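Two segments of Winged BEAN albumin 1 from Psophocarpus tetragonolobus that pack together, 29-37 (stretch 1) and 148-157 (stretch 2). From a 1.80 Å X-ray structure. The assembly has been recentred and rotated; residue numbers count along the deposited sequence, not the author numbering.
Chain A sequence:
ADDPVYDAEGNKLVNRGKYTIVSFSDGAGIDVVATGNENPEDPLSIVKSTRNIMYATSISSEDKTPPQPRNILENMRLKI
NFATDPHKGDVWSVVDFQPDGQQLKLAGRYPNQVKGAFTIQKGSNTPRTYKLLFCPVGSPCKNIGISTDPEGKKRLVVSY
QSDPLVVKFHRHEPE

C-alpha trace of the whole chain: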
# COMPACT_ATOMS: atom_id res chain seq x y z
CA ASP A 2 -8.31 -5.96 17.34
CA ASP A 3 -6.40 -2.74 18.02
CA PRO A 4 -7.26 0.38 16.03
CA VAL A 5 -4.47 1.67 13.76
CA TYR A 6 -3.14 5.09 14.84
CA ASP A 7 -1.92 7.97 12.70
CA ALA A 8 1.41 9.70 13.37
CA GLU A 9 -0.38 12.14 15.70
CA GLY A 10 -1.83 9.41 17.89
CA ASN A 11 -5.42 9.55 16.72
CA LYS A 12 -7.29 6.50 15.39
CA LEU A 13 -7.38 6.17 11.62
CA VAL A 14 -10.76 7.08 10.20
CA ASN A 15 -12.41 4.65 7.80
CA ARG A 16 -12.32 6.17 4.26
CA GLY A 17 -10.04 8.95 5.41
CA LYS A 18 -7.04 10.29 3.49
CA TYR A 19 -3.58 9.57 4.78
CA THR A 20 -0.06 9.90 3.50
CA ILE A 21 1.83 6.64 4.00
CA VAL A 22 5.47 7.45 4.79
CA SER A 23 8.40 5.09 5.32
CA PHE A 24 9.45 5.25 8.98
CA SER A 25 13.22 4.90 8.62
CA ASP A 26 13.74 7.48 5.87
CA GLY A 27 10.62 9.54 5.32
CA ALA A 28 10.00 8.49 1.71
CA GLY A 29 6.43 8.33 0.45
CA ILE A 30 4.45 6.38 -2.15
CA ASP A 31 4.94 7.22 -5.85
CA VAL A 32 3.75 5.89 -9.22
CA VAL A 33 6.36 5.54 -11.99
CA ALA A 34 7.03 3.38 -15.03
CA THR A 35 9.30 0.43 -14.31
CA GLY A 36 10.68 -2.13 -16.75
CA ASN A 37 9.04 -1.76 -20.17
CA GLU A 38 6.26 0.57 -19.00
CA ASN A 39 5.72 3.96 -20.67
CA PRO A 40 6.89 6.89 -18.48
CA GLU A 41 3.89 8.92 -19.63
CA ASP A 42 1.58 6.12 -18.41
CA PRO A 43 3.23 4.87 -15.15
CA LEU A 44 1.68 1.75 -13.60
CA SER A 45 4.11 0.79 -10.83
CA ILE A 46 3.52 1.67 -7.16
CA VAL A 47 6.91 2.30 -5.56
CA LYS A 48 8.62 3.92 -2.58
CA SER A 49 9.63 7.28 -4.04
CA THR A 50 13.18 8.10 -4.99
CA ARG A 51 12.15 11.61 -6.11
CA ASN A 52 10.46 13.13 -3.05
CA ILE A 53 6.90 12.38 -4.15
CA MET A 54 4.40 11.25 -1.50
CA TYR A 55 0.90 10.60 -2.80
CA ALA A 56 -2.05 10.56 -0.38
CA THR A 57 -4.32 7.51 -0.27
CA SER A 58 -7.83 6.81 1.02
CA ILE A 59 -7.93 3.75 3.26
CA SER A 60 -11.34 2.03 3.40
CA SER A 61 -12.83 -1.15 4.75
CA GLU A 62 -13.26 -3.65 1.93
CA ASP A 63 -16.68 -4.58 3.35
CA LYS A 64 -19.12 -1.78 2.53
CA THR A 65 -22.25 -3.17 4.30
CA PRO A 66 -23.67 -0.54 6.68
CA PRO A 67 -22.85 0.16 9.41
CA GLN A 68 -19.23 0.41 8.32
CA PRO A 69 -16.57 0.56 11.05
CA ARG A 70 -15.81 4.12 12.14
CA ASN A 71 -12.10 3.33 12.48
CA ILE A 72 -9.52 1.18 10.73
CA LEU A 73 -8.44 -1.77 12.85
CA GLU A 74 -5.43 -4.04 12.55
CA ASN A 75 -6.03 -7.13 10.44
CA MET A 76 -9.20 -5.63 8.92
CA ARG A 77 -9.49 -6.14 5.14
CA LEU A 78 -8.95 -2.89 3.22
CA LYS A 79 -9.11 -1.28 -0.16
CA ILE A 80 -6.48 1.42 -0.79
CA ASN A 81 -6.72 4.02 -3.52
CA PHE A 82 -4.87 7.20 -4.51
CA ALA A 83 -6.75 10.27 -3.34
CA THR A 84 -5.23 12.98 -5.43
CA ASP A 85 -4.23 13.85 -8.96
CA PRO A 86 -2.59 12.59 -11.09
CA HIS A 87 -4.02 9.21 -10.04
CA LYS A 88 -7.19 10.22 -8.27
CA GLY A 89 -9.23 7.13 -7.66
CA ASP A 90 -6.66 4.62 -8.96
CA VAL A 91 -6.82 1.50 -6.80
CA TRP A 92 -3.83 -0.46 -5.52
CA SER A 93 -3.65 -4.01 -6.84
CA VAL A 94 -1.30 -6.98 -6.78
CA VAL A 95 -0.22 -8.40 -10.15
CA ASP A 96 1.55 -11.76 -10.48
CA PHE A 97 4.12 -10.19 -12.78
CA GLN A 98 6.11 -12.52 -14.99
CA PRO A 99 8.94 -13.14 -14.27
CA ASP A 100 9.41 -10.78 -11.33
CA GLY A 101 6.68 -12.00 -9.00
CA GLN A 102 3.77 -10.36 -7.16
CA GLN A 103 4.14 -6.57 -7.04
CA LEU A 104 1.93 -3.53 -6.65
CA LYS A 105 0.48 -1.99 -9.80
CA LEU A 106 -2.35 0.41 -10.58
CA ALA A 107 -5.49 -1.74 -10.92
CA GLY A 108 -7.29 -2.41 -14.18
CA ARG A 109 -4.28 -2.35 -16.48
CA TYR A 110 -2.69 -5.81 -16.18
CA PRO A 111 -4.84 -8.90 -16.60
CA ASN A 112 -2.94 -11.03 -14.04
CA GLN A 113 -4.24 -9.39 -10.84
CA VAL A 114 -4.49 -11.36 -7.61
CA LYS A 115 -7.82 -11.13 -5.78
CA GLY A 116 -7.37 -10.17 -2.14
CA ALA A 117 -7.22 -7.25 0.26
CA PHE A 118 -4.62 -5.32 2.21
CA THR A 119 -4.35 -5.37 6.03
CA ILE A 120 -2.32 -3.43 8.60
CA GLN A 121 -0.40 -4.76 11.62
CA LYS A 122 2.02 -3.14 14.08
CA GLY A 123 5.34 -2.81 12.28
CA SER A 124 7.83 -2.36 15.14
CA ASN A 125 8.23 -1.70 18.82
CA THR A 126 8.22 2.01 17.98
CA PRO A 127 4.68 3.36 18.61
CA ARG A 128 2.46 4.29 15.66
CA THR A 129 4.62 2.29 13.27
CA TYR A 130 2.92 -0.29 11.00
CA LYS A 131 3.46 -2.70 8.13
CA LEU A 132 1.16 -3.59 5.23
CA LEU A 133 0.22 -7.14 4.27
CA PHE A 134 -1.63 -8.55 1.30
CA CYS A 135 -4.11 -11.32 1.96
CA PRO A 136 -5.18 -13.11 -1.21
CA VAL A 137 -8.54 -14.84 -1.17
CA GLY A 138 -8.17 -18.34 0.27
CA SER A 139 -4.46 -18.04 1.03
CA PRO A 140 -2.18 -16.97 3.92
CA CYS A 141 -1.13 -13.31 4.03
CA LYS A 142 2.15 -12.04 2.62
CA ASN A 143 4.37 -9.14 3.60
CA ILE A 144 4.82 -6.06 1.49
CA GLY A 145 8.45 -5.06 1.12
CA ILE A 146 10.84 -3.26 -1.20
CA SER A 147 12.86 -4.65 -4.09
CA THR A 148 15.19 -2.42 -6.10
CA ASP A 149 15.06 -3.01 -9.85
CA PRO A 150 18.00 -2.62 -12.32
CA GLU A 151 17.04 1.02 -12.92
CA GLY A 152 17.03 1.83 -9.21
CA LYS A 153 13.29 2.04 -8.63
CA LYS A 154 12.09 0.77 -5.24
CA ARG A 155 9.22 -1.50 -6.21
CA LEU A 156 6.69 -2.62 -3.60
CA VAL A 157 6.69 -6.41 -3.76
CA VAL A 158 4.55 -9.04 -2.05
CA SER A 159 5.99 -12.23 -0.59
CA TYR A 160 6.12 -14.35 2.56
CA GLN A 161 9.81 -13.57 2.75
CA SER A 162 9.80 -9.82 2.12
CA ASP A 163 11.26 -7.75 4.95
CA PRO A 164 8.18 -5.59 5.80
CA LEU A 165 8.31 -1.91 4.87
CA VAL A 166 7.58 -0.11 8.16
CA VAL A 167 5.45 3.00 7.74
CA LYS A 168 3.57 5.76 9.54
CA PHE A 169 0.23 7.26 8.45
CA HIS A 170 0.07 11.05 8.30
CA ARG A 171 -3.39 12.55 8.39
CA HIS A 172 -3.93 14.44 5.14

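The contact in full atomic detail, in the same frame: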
# COMPACT_ATOMS: atom_id res chain seq x y z
N GLY A 29 7.82 8.65 0.66
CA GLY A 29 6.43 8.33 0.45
C GLY A 29 6.19 7.40 -0.73
O GLY A 29 7.13 6.86 -1.35
N ILE A 30 4.91 7.23 -1.05
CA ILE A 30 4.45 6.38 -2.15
C ILE A 30 4.41 7.19 -3.45
O ILE A 30 3.89 8.32 -3.48
CB ILE A 30 3.02 5.82 -1.86
CG1 ILE A 30 2.98 5.15 -0.48
CG2 ILE A 30 2.59 4.85 -2.98
CD1 ILE A 30 4.01 4.06 -0.29
N ASP A 31 4.86 6.58 -4.54
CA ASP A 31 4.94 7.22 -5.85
C ASP A 31 4.45 6.23 -6.91
O ASP A 31 4.26 5.04 -6.62
CB ASP A 31 6.42 7.57 -6.07
CG ASP A 31 6.66 8.59 -7.16
OD1 ASP A 31 5.75 9.00 -7.91
OD2 ASP A 31 7.82 8.99 -7.24
N VAL A 32 4.19 6.73 -8.12
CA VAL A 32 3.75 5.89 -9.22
C VAL A 32 4.65 6.29 -10.39
O VAL A 32 4.70 7.45 -10.78
CB VAL A 32 2.26 6.11 -9.58
CG1 VAL A 32 1.86 5.15 -10.67
CG2 VAL A 32 1.37 5.88 -8.37
N VAL A 33 5.42 5.32 -10.89
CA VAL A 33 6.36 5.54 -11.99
C VAL A 33 6.32 4.35 -12.94
O VAL A 33 5.68 3.33 -12.65
CB VAL A 33 7.84 5.69 -11.50
CG1 VAL A 33 8.00 6.87 -10.57
CG2 VAL A 33 8.33 4.41 -10.80
N ALA A 34 6.96 4.48 -14.08
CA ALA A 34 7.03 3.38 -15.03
C ALA A 34 8.27 2.60 -14.64
O ALA A 34 9.29 3.19 -14.27
CB ALA A 34 7.18 3.91 -16.42
N THR A 35 8.16 1.28 -14.60
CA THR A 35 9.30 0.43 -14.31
C THR A 35 9.40 -0.54 -15.50
O THR A 35 8.44 -0.68 -16.25
CB THR A 35 9.14 -0.41 -12.99
OG1 THR A 35 8.00 -1.27 -13.08
CG2 THR A 35 9.05 0.48 -11.79
N GLY A 36 10.55 -1.18 -15.67
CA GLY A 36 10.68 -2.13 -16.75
C GLY A 36 10.40 -1.56 -18.12
O GLY A 36 11.00 -0.56 -18.51
N ASN A 37 9.43 -2.15 -18.81
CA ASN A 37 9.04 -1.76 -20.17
C ASN A 37 7.84 -0.81 -20.23
O ASN A 37 7.33 -0.51 -21.31
CB ASN A 37 8.74 -3.03 -20.98
CG ASN A 37 9.88 -4.03 -20.92
OD1 ASN A 37 10.98 -3.75 -21.39
ND2 ASN A 37 9.64 -5.18 -20.28
N THR A 148 14.63 -3.39 -5.16
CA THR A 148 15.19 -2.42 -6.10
C THR A 148 15.42 -3.07 -7.45
O THR A 148 16.04 -4.13 -7.52
CB THR A 148 16.50 -1.84 -5.57
OG1 THR A 148 16.26 -1.24 -4.28
CG2 THR A 148 17.05 -0.77 -6.50
N ASP A 149 14.88 -2.47 -8.51
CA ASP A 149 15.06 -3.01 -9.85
C ASP A 149 16.38 -2.51 -10.48
O ASP A 149 17.08 -1.67 -9.90
CB ASP A 149 13.81 -2.78 -10.74
CG ASP A 149 13.58 -1.31 -11.12
OD1 ASP A 149 14.50 -0.48 -11.11
OD2 ASP A 149 12.43 -1.00 -11.47
N PRO A 150 16.76 -3.04 -11.67
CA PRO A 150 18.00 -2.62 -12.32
C PRO A 150 18.14 -1.12 -12.57
O PRO A 150 19.25 -0.62 -12.68
CB PRO A 150 17.98 -3.40 -13.63
CG PRO A 150 17.31 -4.68 -13.23
CD PRO A 150 16.14 -4.14 -12.42
N GLU A 151 17.02 -0.43 -12.69
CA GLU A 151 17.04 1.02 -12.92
C GLU A 151 17.05 1.83 -11.62
O GLU A 151 17.06 3.06 -11.64
CB GLU A 151 15.86 1.45 -13.80
CG GLU A 151 15.83 0.84 -15.22
CD GLU A 151 15.51 -0.63 -15.21
OE1 GLU A 151 14.61 -1.04 -14.47
OE2 GLU A 151 16.19 -1.40 -15.92
N GLY A 152 17.00 1.14 -10.48
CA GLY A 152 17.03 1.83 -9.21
C GLY A 152 15.69 2.21 -8.61
O GLY A 152 15.65 2.91 -7.60
N LYS A 153 14.59 1.72 -9.18
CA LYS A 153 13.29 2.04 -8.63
C LYS A 153 13.01 1.07 -7.48
O LYS A 153 13.39 -0.11 -7.53
CB LYS A 153 12.18 1.95 -9.69
CG LYS A 153 12.40 2.79 -10.97
CD LYS A 153 12.77 4.27 -10.71
CE LYS A 153 11.68 5.03 -9.95
NZ LYS A 153 11.99 6.47 -9.63
N LYS A 154 12.40 1.59 -6.41
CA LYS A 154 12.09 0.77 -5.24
C LYS A 154 10.67 0.23 -5.31
O LYS A 154 9.75 0.78 -4.71
CB LYS A 154 12.33 1.58 -3.98
CG LYS A 154 13.78 1.91 -3.82
CD LYS A 154 14.08 2.56 -2.49
CE LYS A 154 15.54 2.98 -2.41
NZ LYS A 154 16.44 1.90 -2.95
N ARG A 155 10.51 -0.88 -6.02
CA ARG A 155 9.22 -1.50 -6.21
C ARG A 155 8.67 -2.12 -4.92
O ARG A 155 9.43 -2.62 -4.09
CB ARG A 155 9.31 -2.59 -7.27
CG ARG A 155 9.87 -2.13 -8.61
CD ARG A 155 9.64 -3.22 -9.62
NE ARG A 155 10.38 -3.02 -10.86
CZ ARG A 155 10.21 -3.77 -11.95
NH1 ARG A 155 9.31 -4.74 -11.92
NH2 ARG A 155 10.98 -3.61 -13.02
N LEU A 156 7.35 -2.04 -4.75
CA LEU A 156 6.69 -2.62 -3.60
C LEU A 156 6.31 -4.02 -4.04
O LEU A 156 5.51 -4.20 -4.96
CB LEU A 156 5.45 -1.81 -3.22
CG LEU A 156 5.70 -0.42 -2.60
CD1 LEU A 156 4.41 0.16 -2.12
CD2 LEU A 156 6.63 -0.53 -1.45
N VAL A 157 6.94 -5.02 -3.42
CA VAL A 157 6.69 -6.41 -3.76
C VAL A 157 5.98 -7.17 -2.64
O VAL A 157 6.05 -6.80 -1.46
CB VAL A 157 7.99 -7.13 -4.17
CG1 VAL A 157 8.65 -6.39 -5.32
CG2 VAL A 157 8.94 -7.23 -3.01
O HOH W 1 10.10 7.34 -7.44
O HOH W 2 12.47 0.22 -13.75

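No direct hydrogen bond joins stretch 1 (29-37) to stretch 2 (148-157); side-chain packing and two waters make the contact, burying 303 Å² in all. Thr35 and Lys153 contribute the largest shares, 61 and 57 Å². Thr35 (chi1 p) points toward stretch 2, with its methyl CG2 4.0 Å from Lys153 CB and its OG1 over one face of the Arg155 guanidinium, 3.5 Å from Arg155 CZ. That guanidinium is held by Asp149: Arg155 extends through near-trans chi2 to chi4, and its NE donates to Asp149 OD2 (2.9 Å) in a salt bridge. Asp149, chi1 p, also organises the type I turn from Asp149 to Gly152, its OD1 accepting from Lys153 N at 2.9 Å. The position of Gly152, at phi 92°, calls for glycine, since a CB would jam against the preceding carbonyl. Lys153 coils through three m rotamers, bringing its CE to 3.5 Å from Val33 CG2, before a trans chi4 carries NZ to water 1 (3.0 Å), which donates to Asp31 OD2 (2.8 Å). The aliphatic chain thus packs against Val33 while the ammonium group keeps polar partners, water 1 and others elsewhere in the structure. Water 2 accepts from Gly36 N (3.1 Å) and donates to Asp149 OD2 and Glu151 OE1 (both 2.6 Å). Gly36 has a positive phi (57°), which by itself favours glycine. Near the start of stretch 1, Ile30 CD1 meets Leu156 CD1 at 4.3 Å, a buried apolar contact; the m,m rotamer brings the Ile30 tip nearer.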